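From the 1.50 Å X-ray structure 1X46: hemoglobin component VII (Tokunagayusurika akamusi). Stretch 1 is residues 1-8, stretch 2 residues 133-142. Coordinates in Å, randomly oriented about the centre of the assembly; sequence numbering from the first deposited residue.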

ATOM      1  N   ASP A   1     -12.377  14.085   4.777  1.00 26.21           N
ATOM      2  CA  ASP A   1     -11.709  12.801   4.405  1.00 23.72           C
ATOM      3  C   ASP A   1     -12.709  11.867   3.732  1.00 23.62           C
ATOM      4  O   ASP A   1     -13.911  12.119   3.787  1.00 24.36           O
ATOM      5  CB  ASP A   1     -11.113  12.139   5.644  1.00 26.80           C
ATOM      6  CG  ASP A   1     -10.012  12.971   6.276  1.00 28.83           C
ATOM      7  OD1 ASP A   1      -9.235  13.610   5.528  1.00 30.29           O
ATOM      8  OD2 ASP A   1      -9.840  13.029   7.509  1.00 29.77           O
ATOM      9  N   PRO A   2     -12.235  10.817   3.061  1.00 20.39           N
ATOM     10  CA  PRO A   2     -13.136   9.906   2.362  1.00 17.91           C
ATOM     11  C   PRO A   2     -14.132   9.222   3.281  1.00 18.15           C
ATOM     12  O   PRO A   2     -13.955   9.137   4.498  1.00 17.58           O
ATOM     13  CB  PRO A   2     -12.182   8.898   1.714  1.00 17.40           C
ATOM     14  CG  PRO A   2     -10.888   9.745   1.558  1.00 17.61           C
ATOM     15  CD  PRO A   2     -10.818  10.450   2.845  1.00 19.49           C
ATOM     16  N   THR A   3     -15.210   8.786   2.653  1.00 17.95           N
ATOM     17  CA  THR A   3     -16.299   8.063   3.293  1.00 18.74           C
ATOM     18  C   THR A   3     -16.226   6.615   2.831  1.00 15.85           C
ATOM     19  O   THR A   3     -16.050   6.333   1.637  1.00 17.48           O
ATOM     20  CB  THR A   3     -17.638   8.735   2.882  1.00 18.67           C
ATOM     21  OG1 THR A   3     -17.654  10.090   3.368  1.00 22.63           O
ATOM     22  CG2 THR A   3     -18.836   8.070   3.559  1.00 22.85           C
ATOM     23  N   TRP A   4     -16.322   5.666   3.752  1.00 15.66           N
ATOM     24  CA  TRP A   4     -16.340   4.253   3.391  1.00 16.03           C
ATOM     25  C   TRP A   4     -17.550   3.897   2.495  1.00 18.83           C
ATOM     26  O   TRP A   4     -18.681   4.275   2.794  1.00 20.62           O
ATOM     27  CB  TRP A   4     -16.331   3.399   4.652  1.00 17.65           C
ATOM     28  CG  TRP A   4     -16.193   1.913   4.456  1.00 14.03           C
ATOM     29  CD1 TRP A   4     -17.143   1.057   3.975  1.00 18.57           C
ATOM     30  CD2 TRP A   4     -15.055   1.097   4.787  1.00 14.84           C
ATOM     31  NE1 TRP A   4     -16.672  -0.234   3.990  1.00 16.78           N
ATOM     32  CE2 TRP A   4     -15.389  -0.240   4.474  1.00 14.49           C
ATOM     33  CE3 TRP A   4     -13.786   1.363   5.323  1.00 15.43           C
ATOM     34  CZ2 TRP A   4     -14.495  -1.324   4.668  1.00 15.47           C
ATOM     35  CZ3 TRP A   4     -12.875   0.288   5.501  1.00 16.70           C
ATOM     36  CH2 TRP A   4     -13.252  -1.045   5.202  1.00 16.71           C
ATOM     37  N   VAL A   5     -17.279   3.218   1.382  1.00 19.05           N
ATOM     38  CA  VAL A   5     -18.304   2.750   0.450  1.00 20.15           C
ATOM     39  C   VAL A   5     -17.966   1.274   0.268  1.00 19.21           C
ATOM     40  O   VAL A   5     -16.919   0.934  -0.299  1.00 18.14           O
ATOM     41  CB  VAL A   5     -18.260   3.547  -0.914  1.00 20.07           C
ATOM     42  CG1 VAL A   5     -19.174   2.934  -1.995  1.00 23.51           C
ATOM     43  CG2 VAL A   5     -18.591   5.020  -0.713  1.00 22.93           C
ATOM     44  N   ASP A   6     -18.808   0.379   0.773  1.00 22.47           N
ATOM     45  CA  ASP A   6     -18.537  -1.064   0.677  1.00 22.55           C
ATOM     46  C   ASP A   6     -18.196  -1.502  -0.746  1.00 20.97           C
ATOM     47  O   ASP A   6     -18.863  -1.119  -1.703  1.00 21.69           O
ATOM     48  CB  ASP A   6     -19.733  -1.879   1.182  1.00 29.39           C
ATOM     49  CG  ASP A   6     -19.934  -1.745   2.680  1.00 34.40           C
ATOM     50  OD1 ASP A   6     -19.038  -2.173   3.442  1.00 34.85           O
ATOM     51  OD2 ASP A   6     -20.962  -1.236   3.186  1.00 39.92           O
ATOM     52  N   MET A   7     -17.146  -2.296  -0.874  1.00 22.77           N
ATOM     53  CA  MET A   7     -16.693  -2.727  -2.187  1.00 21.86           C
ATOM     54  C   MET A   7     -17.575  -3.846  -2.680  1.00 21.91           C
ATOM     55  O   MET A   7     -18.070  -4.648  -1.899  1.00 24.07           O
ATOM     56  CB  MET A   7     -15.266  -3.246  -2.118  1.00 22.06           C
ATOM     57  CG  MET A   7     -14.223  -2.153  -2.066  1.00 18.59           C
ATOM     58  SD  MET A   7     -12.562  -2.845  -1.883  1.00 17.48           S
ATOM     59  CE  MET A   7     -12.304  -3.430  -3.556  1.00 15.78           C
ATOM     60  N   GLU A   8     -17.739  -3.901  -3.985  1.00 21.42           N
ATOM     61  CA  GLU A   8     -18.364  -5.054  -4.622  1.00 25.42           C
ATOM     62  C   GLU A   8     -17.429  -6.257  -4.546  1.00 24.05           C
ATOM     63  O   GLU A   8     -16.211  -6.109  -4.530  1.00 21.39           O
ATOM     64  CB  GLU A   8     -18.739  -4.718  -6.062  1.00 29.76           C
ATOM     65  CG  GLU A   8     -19.974  -3.826  -6.157  1.00 37.84           C
ATOM     66  CD  GLU A   8     -20.082  -3.099  -7.490  1.00 43.51           C
ATOM     67  OE1 GLU A   8     -20.635  -3.686  -8.448  1.00 46.22           O
ATOM     68  OE2 GLU A   8     -19.621  -1.936  -7.583  1.00 46.26           O
ATOM     69  N   LYS A 133     -10.201   0.798 -11.120  1.00 10.06           N
ATOM     70  CA  LYS A 133     -11.404   1.145 -10.373  1.00 10.94           C
ATOM     71  C   LYS A 133     -11.511   0.350  -9.079  1.00 11.50           C
ATOM     72  O   LYS A 133     -11.837   0.923  -8.042  1.00 12.30           O
ATOM     73  CB  LYS A 133     -12.642   0.918 -11.236  1.00 14.51           C
ATOM     74  CG  LYS A 133     -13.901   1.507 -10.649  1.00 19.29           C
ATOM     75  CD  LYS A 133     -14.978   1.451 -11.706  1.00 22.78           C
ATOM     76  CE  LYS A 133     -15.743   0.160 -11.569  1.00 26.98           C
ATOM     77  NZ  LYS A 133     -16.652   0.261 -10.380  1.00 30.62           N
ATOM     78  N   ALA A 134     -11.190  -0.948  -9.137  1.00 10.37           N
ATOM     79  CA  ALA A 134     -11.255  -1.797  -7.944  1.00 12.36           C
ATOM     80  C   ALA A 134     -10.263  -1.328  -6.869  1.00 11.69           C
ATOM     81  O   ALA A 134     -10.641  -1.169  -5.692  1.00 12.18           O
ATOM     82  CB  ALA A 134     -11.013  -3.237  -8.293  1.00 12.81           C
ATOM     83  N   TRP A 135      -9.001  -1.102  -7.263  1.00 10.42           N
ATOM     84  CA  TRP A 135      -8.031  -0.572  -6.305  1.00  9.75           C
ATOM     85  C   TRP A 135      -8.382   0.821  -5.765  1.00 10.70           C
ATOM     86  O   TRP A 135      -8.134   1.108  -4.593  1.00 10.16           O
ATOM     87  CB  TRP A 135      -6.631  -0.554  -6.906  1.00 10.48           C
ATOM     88  CG  TRP A 135      -5.983  -1.876  -6.949  1.00 10.13           C
ATOM     89  CD1 TRP A 135      -5.989  -2.770  -7.977  1.00 11.46           C
ATOM     90  CD2 TRP A 135      -5.171  -2.459  -5.917  1.00  9.75           C
ATOM     91  NE1 TRP A 135      -5.247  -3.885  -7.650  1.00 11.56           N
ATOM     92  CE2 TRP A 135      -4.726  -3.723  -6.393  1.00 10.63           C
ATOM     93  CE3 TRP A 135      -4.753  -2.037  -4.650  1.00 10.62           C
ATOM     94  CZ2 TRP A 135      -3.899  -4.575  -5.633  1.00 10.58           C
ATOM     95  CZ3 TRP A 135      -3.930  -2.889  -3.886  1.00 10.90           C
ATOM     96  CH2 TRP A 135      -3.511  -4.142  -4.380  1.00 12.26           C
ATOM     97  N   ASP A 136      -8.976   1.666  -6.612  1.00 11.74           N
ATOM     98  CA  ASP A 136      -9.391   3.009  -6.193  1.00 11.67           C
ATOM     99  C   ASP A 136     -10.396   2.868  -5.050  1.00 12.19           C
ATOM    100  O   ASP A 136     -10.318   3.609  -4.071  1.00 14.22           O
ATOM    101  CB  ASP A 136     -10.021   3.759  -7.390  1.00 14.41           C
ATOM    102  CG  ASP A 136      -8.986   4.443  -8.280  1.00 16.20           C
ATOM    103  OD1 ASP A 136      -7.795   4.434  -7.946  1.00 20.64           O
ATOM    104  OD2 ASP A 136      -9.280   5.055  -9.313  1.00 21.50           O
ATOM    105  N   SER A 137     -11.317   1.910  -5.191  1.00 12.74           N
ATOM    106  CA  SER A 137     -12.367   1.693  -4.176  1.00 14.02           C
ATOM    107  C   SER A 137     -11.765   1.181  -2.874  1.00 14.30           C
ATOM    108  O   SER A 137     -12.207   1.587  -1.792  1.00 15.08           O
ATOM    109  CB  SER A 137     -13.438   0.728  -4.693  1.00 17.14           C
ATOM    110  OG  SER A 137     -14.121   1.318  -5.789  1.00 20.02           O
ATOM    111  N   ALA A 138     -10.783   0.289  -2.987  1.00 12.86           N
ATOM    112  CA  ALA A 138     -10.078  -0.233  -1.825  1.00 11.30           C
ATOM    113  C   ALA A 138      -9.309   0.874  -1.093  1.00 11.79           C
ATOM    114  O   ALA A 138      -9.397   1.023   0.125  1.00 13.46           O
ATOM    115  CB  ALA A 138      -9.140  -1.346  -2.248  1.00 10.95           C
ATOM    116  N   PHE A 139      -8.559   1.664  -1.849  1.00 11.11           N
ATOM    117  CA  PHE A 139      -7.853   2.791  -1.251  1.00 10.86           C
ATOM    118  C   PHE A 139      -8.781   3.822  -0.612  1.00 11.32           C
ATOM    119  O   PHE A 139      -8.474   4.334   0.456  1.00 11.49           O
ATOM    120  CB  PHE A 139      -6.896   3.455  -2.252  1.00 12.07           C
ATOM    121  CG  PHE A 139      -5.551   2.779  -2.335  1.00 14.75           C
ATOM    122  CD1 PHE A 139      -4.637   2.933  -1.303  1.00 11.88           C
ATOM    123  CD2 PHE A 139      -5.200   2.001  -3.419  1.00 16.97           C
ATOM    124  CE1 PHE A 139      -3.359   2.306  -1.353  1.00 17.04           C
ATOM    125  CE2 PHE A 139      -3.939   1.382  -3.464  1.00 14.74           C
ATOM    126  CZ  PHE A 139      -3.044   1.542  -2.435  1.00 15.59           C
ATOM    127  N   ASN A 140      -9.905   4.131  -1.260  1.00 11.01           N
ATOM    128  CA  ASN A 140     -10.900   5.036  -0.689  1.00 11.27           C
ATOM    129  C   ASN A 140     -11.270   4.573   0.723  1.00 13.33           C
ATOM    130  O   ASN A 140     -11.282   5.375   1.667  1.00 14.37           O
ATOM    131  CB  ASN A 140     -12.163   5.051  -1.555  1.00 14.75           C
ATOM    132  CG  ASN A 140     -13.341   5.846  -0.892  1.00 15.57           C
ATOM    133  OD1 ASN A 140     -14.246   5.276  -0.225  1.00 19.96           O
ATOM    134  ND2 ASN A 140     -13.310   7.140  -1.062  1.00 12.47           N
ATOM    135  N   ASN A 141     -11.555   3.277   0.832  1.00 11.80           N
ATOM    136  CA  ASN A 141     -11.977   2.715   2.112  1.00 12.14           C
ATOM    137  C   ASN A 141     -10.840   2.718   3.134  1.00 13.35           C
ATOM    138  O   ASN A 141     -11.042   3.088   4.286  1.00 13.65           O
ATOM    139  CB  ASN A 141     -12.575   1.335   1.912  1.00 13.82           C
ATOM    140  CG  ASN A 141     -13.954   1.397   1.287  1.00 11.68           C
ATOM    141  OD1 ASN A 141     -14.501   2.482   1.096  1.00 15.15           O
ATOM    142  ND2 ASN A 141     -14.530   0.214   0.971  1.00 14.75           N
ATOM    143  N   MET A 142      -9.634   2.353   2.698  1.00 10.39           N
ATOM    144  CA  MET A 142      -8.470   2.479   3.584  1.00 11.47           C
ATOM    145  C   MET A 142      -8.352   3.916   4.127  1.00 12.26           C
ATOM    146  O   MET A 142      -8.182   4.138   5.342  1.00 11.75           O
ATOM    147  CB  MET A 142      -7.180   2.092   2.834  1.00 12.68           C
ATOM    148  CG  MET A 142      -5.904   2.457   3.569  1.00 15.32           C
ATOM    149  SD  MET A 142      -4.471   2.267   2.404  1.00 18.84           S
ATOM    150  CE  MET A 142      -3.279   3.360   3.166  1.00 20.36           C
TER
HETATM  151  O   HOH W   1     -14.996   2.373  -1.878  1.00 19.59           O
HETATM  152  O   HOH W   2     -17.565  -2.225  -9.995  1.00 34.98           O

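The N-terminal segment, residues 1-8, has no regular helix or strand and runs along one side of a helix of which residues 133-142 are part. At least 127 positions separate touching residues in sequence, and the contact buries 462 Å² in all. Three residues, Asn-141, Met-7 and Asn-140, account for much of this area.

Asn-141 covers the most surface and is itself buried. Its CA-to-CB bond points toward the segment, and with chi1 near -74° (m) its carboxamide reaches the backbone of Val-5. There it makes a two-point contact: Val-5 N donates to Asn-141 OD1 (2.9 Å, 169° at the hydrogen), and Asn-141 ND2 donates to Val-5 O (2.8 Å, 155°). A carboxamide suits this place because it offers a donor and an acceptor side by side, matching the N-H and C=O of a single residue much as a neighbouring strand would. Water 1 adds a bridge, donating to Val-5 O and to Ser-137 O at 2.9 Å each, although it has more acceptors in reach than protons.

The methylene of Asn-141 serves a second purpose. Its CB lies over one face of the Trp-4 indole, 3.7 Å from the centroid of the six-membered ring and 15° off the ring normal, a CH-pi contact. The backbones come close here, with Trp-4 CA 4.8 Å from Asn-141 CA. Trp-4 starts out sideways to the helix, but its ring ends nearer, and CE3 lies 3.4 Å from Asn-141 O. Within the segment, Trp-4 NE1 donates to Asp-6 OD1 at 3.1 Å, which ties down the indole's polar edge.

Met-7 supplies the apolar part of the contact. It points toward the helix, and its unbranched chain (m, t, p) lies along the helix surface where the side chains are small. Met-7 CG is 4.0 Å from Ser-137 CB, Met-7 SD is 3.8 Å from Ala-138 CB, and Met-7 CE reaches to 3.5 Å from Ala-134 O. The short side chains of Ala-138 and Ser-137 let the thioether approach the helix backbone, with Met-7 SD 3.6 Å from Ala-138 CA.

Asn-140 leaves the helix sideways (chi1 t), but its end comes nearer the segment, lying beside Pro-2 and close to the backbone of Thr-3; the orientation of its amide is uncertain. At the other end, water 2 donates to Glu-8 OE2 (3.2 Å) and accepts from Lys-133 NZ (2.7 Å), linking two exposed, oppositely charged side chains.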